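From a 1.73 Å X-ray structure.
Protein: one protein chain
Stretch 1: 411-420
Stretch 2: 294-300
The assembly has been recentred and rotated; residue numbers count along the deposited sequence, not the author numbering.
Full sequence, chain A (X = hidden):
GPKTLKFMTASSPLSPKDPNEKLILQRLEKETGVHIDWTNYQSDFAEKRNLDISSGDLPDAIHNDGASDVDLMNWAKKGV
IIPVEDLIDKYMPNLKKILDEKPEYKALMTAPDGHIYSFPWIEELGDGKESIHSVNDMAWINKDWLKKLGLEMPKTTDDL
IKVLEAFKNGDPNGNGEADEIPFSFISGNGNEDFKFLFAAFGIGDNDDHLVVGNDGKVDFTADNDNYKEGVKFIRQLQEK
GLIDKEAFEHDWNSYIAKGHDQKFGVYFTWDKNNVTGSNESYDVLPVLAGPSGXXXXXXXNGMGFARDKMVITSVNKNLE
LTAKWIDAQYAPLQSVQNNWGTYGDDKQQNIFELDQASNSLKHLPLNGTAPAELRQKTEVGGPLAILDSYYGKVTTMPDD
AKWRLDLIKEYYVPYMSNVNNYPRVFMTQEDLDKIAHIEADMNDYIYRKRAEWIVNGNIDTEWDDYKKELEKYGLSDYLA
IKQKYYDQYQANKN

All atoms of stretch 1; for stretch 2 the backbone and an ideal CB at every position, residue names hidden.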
# COMPACT_ATOMS: atom_id res chain seq x y z
N TYR A 411 -12.67 -2.42 14.41
CA TYR A 411 -11.69 -2.06 15.45
C TYR A 411 -11.13 -0.64 15.36
O TYR A 411 -10.83 -0.04 16.39
CB TYR A 411 -10.54 -3.05 15.46
CG TYR A 411 -10.95 -4.40 15.97
CD1 TYR A 411 -11.11 -4.63 17.35
CD2 TYR A 411 -11.22 -5.46 15.10
CE1 TYR A 411 -11.53 -5.86 17.83
CE2 TYR A 411 -11.63 -6.71 15.58
CZ TYR A 411 -11.75 -6.92 16.95
OH TYR A 411 -12.13 -8.19 17.44
N TYR A 412 -10.94 -0.13 14.15
CA TYR A 412 -10.09 1.07 13.96
C TYR A 412 -10.81 2.32 13.49
O TYR A 412 -10.55 3.42 13.98
CB TYR A 412 -8.96 0.78 13.00
CG TYR A 412 -8.10 -0.40 13.30
CD1 TYR A 412 -7.70 -0.71 14.60
CD2 TYR A 412 -7.66 -1.21 12.27
CE1 TYR A 412 -6.91 -1.80 14.86
CE2 TYR A 412 -6.82 -2.28 12.51
CZ TYR A 412 -6.43 -2.57 13.80
OH TYR A 412 -5.62 -3.66 14.05
N VAL A 413 -11.71 2.18 12.53
CA VAL A 413 -12.40 3.32 11.97
C VAL A 413 -13.04 4.28 13.00
O VAL A 413 -12.86 5.49 12.86
CB VAL A 413 -13.37 2.88 10.88
CG1 VAL A 413 -14.32 4.01 10.47
CG2 VAL A 413 -12.55 2.39 9.69
N PRO A 414 -13.69 3.76 14.06
CA PRO A 414 -14.26 4.66 15.06
C PRO A 414 -13.27 5.62 15.73
O PRO A 414 -13.68 6.68 16.23
CB PRO A 414 -14.87 3.70 16.10
CG PRO A 414 -15.13 2.43 15.36
CD PRO A 414 -14.00 2.34 14.36
N TYR A 415 -11.97 5.27 15.69
CA TYR A 415 -10.92 6.03 16.36
C TYR A 415 -10.04 6.84 15.38
O TYR A 415 -9.12 7.47 15.85
CB TYR A 415 -10.08 5.09 17.18
CG TYR A 415 -10.94 4.32 18.12
CD1 TYR A 415 -11.60 4.97 19.16
CD2 TYR A 415 -11.18 2.96 17.93
CE1 TYR A 415 -12.46 4.31 19.99
CE2 TYR A 415 -12.03 2.27 18.79
CZ TYR A 415 -12.67 2.95 19.80
OH TYR A 415 -13.48 2.29 20.66
N MET A 416 -10.34 6.81 14.08
CA MET A 416 -9.65 7.61 13.05
C MET A 416 -10.31 8.96 12.93
O MET A 416 -11.25 9.19 12.11
CB MET A 416 -9.72 6.90 11.69
CG MET A 416 -8.98 5.58 11.61
SD MET A 416 -9.25 4.98 9.93
CE MET A 416 -8.83 3.25 10.13
N SER A 417 -9.83 9.89 13.74
CA SER A 417 -10.46 11.18 13.86
C SER A 417 -10.03 12.18 12.81
O SER A 417 -10.61 13.26 12.74
CB SER A 417 -10.19 11.74 15.27
OG SER A 417 -10.83 10.86 16.23
N ASN A 418 -9.01 11.88 12.02
CA ASN A 418 -8.49 12.81 11.01
C ASN A 418 -9.33 12.69 9.73
O ASN A 418 -9.41 11.63 9.13
CB ASN A 418 -7.03 12.55 10.74
CG ASN A 418 -6.16 12.88 11.97
OD1 ASN A 418 -6.48 12.45 13.09
ND2 ASN A 418 -5.13 13.71 11.79
N VAL A 419 -9.91 13.82 9.33
CA VAL A 419 -10.75 13.89 8.12
C VAL A 419 -9.94 13.41 6.89
O VAL A 419 -10.43 12.63 6.03
CB VAL A 419 -11.27 15.34 7.87
CG1 VAL A 419 -12.01 15.44 6.53
CG2 VAL A 419 -12.17 15.87 8.97
N ASN A 420 -8.69 13.86 6.84
CA ASN A 420 -7.83 13.63 5.71
C ASN A 420 -6.57 12.90 6.07
O ASN A 420 -6.09 12.95 7.20
CB ASN A 420 -7.46 14.96 5.04
CG ASN A 420 -8.66 15.54 4.26
OD1 ASN A 420 -9.21 14.89 3.38
ND2 ASN A 420 -9.08 16.68 4.65
N UNK A 294 -7.69 8.32 26.39
CA UNK A 294 -8.27 8.51 25.05
C UNK A 294 -7.65 7.56 24.01
O UNK A 294 -6.51 7.11 24.16
CB UNK A 294 -8.08 9.96 24.60
N UNK A 295 -8.42 7.29 22.96
CA UNK A 295 -8.07 6.33 21.92
C UNK A 295 -7.98 7.03 20.57
O UNK A 295 -8.74 7.99 20.29
CB UNK A 295 -9.09 5.19 21.87
N UNK A 296 -7.05 6.58 19.76
CA UNK A 296 -6.81 7.18 18.44
C UNK A 296 -6.14 6.16 17.55
O UNK A 296 -5.36 5.32 18.01
CB UNK A 296 -5.95 8.44 18.55
N UNK A 297 -6.46 6.22 16.26
CA UNK A 297 -5.72 5.54 15.20
C UNK A 297 -5.23 6.58 14.20
O UNK A 297 -6.05 7.35 13.65
CB UNK A 297 -6.59 4.48 14.51
N UNK A 298 -3.92 6.57 13.95
CA UNK A 298 -3.32 7.45 12.94
C UNK A 298 -3.56 6.77 11.59
O UNK A 298 -3.39 5.54 11.43
CB UNK A 298 -1.83 7.69 13.20
N UNK A 299 -4.00 7.56 10.62
CA UNK A 299 -4.16 7.03 9.27
C UNK A 299 -2.81 7.00 8.58
O UNK A 299 -2.00 7.95 8.70
CB UNK A 299 -5.16 7.86 8.47
N UNK A 300 -2.53 5.91 7.88
CA UNK A 300 -1.39 5.90 6.95
C UNK A 300 -1.77 6.80 5.76
O UNK A 300 -2.93 7.24 5.65
CB UNK A 300 -1.05 4.48 6.49

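Position 294 lies beyond the reach of stretch 1. Its ideal CB has no atom of stretch 1 within 5.5 Å, so the visible atoms set almost no limit on the side chain. The residue is Gln294, and it makes no contact across the stretches.

At position 295 the backbone is extended (phi/psi -119/145) and CA-to-CB points toward stretch 1. The ideal CB lies 3.7 Å from Tyr415 CD1, and the ring leads outward to a hydroxyl. A long side chain with an apolar stem could run along this ring. A polar end would suit the region of the hydroxyl. The residue is Lys295, with chi1 m and the other three chi angles t. Its extended chain brings NZ to 3.5 Å from Tyr415 OH. Water 2 links the two groups: it accepts a hydrogen bond from Lys295 NZ at 2.9 Å and bonds to Tyr415 OH at 3.1 Å.

At position 296 CA-to-CB points away from stretch 1, yet the ideal CB is 4.3 Å from Tyr415 O. A small residue would fit. A longer polar one could bring its end near Ser417 and Asn418. The residue is His296. With chi1 t, the end of the side chain comes nearer to stretch 1. CE1 lies 3.2 Å from Asn418 OD1, which sits at the ring edge, and 3.9 Å from Ser417 CB. Water 1 bridges His296 ND1 and Ser417 OG, at 2.6 Å from each. The backbone adds a CA-H...O contact, with His296 CA 3.5 Å from Tyr415 O.

Position 297 faces stretch 1 closely. Its backbone N donates to Tyr415 O at 3.0 Å, with an angle of 163°, a well-aligned hydrogen bond that ties the two backbones together here. The ideal CB is 3.9 Å from Met416 CG and 4.1 Å from Tyr412 O. A compact apolar side chain would suit this setting; valine or isoleucine is conceivable. The residue is Val297, chi1 t. CG2 packs 3.9 Å from Tyr415 CB and 4.1 Å from Tyr412 CB, while CB lies 3.9 Å from Met416 CG. On the backbone, water 3 donates to Val297 O at 2.8 Å and accepts from Asn418 N at 3.1 Å.

At position 298 CA-to-CB points away, and stretch 1 offers the ideal CB nothing within 5.5 Å. Many residues are possible. The residue is Ala298, whose methyl makes no contact with stretch 1.

At position 299 CA-to-CB points toward stretch 1 again, but from farther off. The ideal CB is 5.2 Å from Met416 SD and 5.3 Å from Asn420 O. Carbonyl oxygens of Asn418 and Val419 lie beyond, so a long side chain ending in a donor would suit; lysine or arginine could reach. The residue is Arg299. Its CG passes 4.1 Å from Met416 SD. NH1 donates to Asn418 O at 3.0 Å and, weakly, to Val419 O at 2.8 Å. Both oxygens lie at the guanidinium edge.

Position 300 is out of reach and unconstrained by stretch 1. The residue is Thr300, which makes no contact across the stretches.

Stretch 2 (294-300) QKHVART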
# COMPACT_ATOMS: atom_id res chain seq x y z
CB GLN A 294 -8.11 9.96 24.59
CG GLN A 294 -8.53 11.03 25.61
CD GLN A 294 -9.88 10.74 26.24
OE1 GLN A 294 -10.86 10.55 25.53
NE2 GLN A 294 -9.91 10.62 27.56
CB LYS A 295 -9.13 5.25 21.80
CG LYS A 295 -9.22 4.32 22.99
CD LYS A 295 -10.40 3.42 22.77
CE LYS A 295 -10.74 2.59 23.98
NZ LYS A 295 -11.74 1.56 23.58
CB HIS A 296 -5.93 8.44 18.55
CG HIS A 296 -5.81 9.21 17.28
ND1 HIS A 296 -6.89 9.84 16.70
CD2 HIS A 296 -4.75 9.45 16.45
CE1 HIS A 296 -6.51 10.47 15.61
NE2 HIS A 296 -5.22 10.22 15.41
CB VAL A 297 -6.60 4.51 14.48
CG1 VAL A 297 -5.85 3.85 13.34
CG2 VAL A 297 -7.04 3.44 15.48
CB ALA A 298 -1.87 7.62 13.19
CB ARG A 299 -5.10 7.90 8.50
CG ARG A 299 -6.48 7.85 9.05
CD ARG A 299 -7.40 8.85 8.36
NE ARG A 299 -7.63 8.48 6.98
CZ ARG A 299 -8.38 9.15 6.11
NH1 ARG A 299 -9.01 10.30 6.42
NH2 ARG A 299 -8.50 8.66 4.88
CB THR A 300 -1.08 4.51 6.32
OG1 THR A 300 -2.12 4.15 5.39
CG2 THR A 300 -0.93 3.45 7.38
O HOH W 1 -9.05 10.41 18.03
O HOH W 2 -14.06 3.36 23.54
O HOH W 3 -6.98 9.48 12.15
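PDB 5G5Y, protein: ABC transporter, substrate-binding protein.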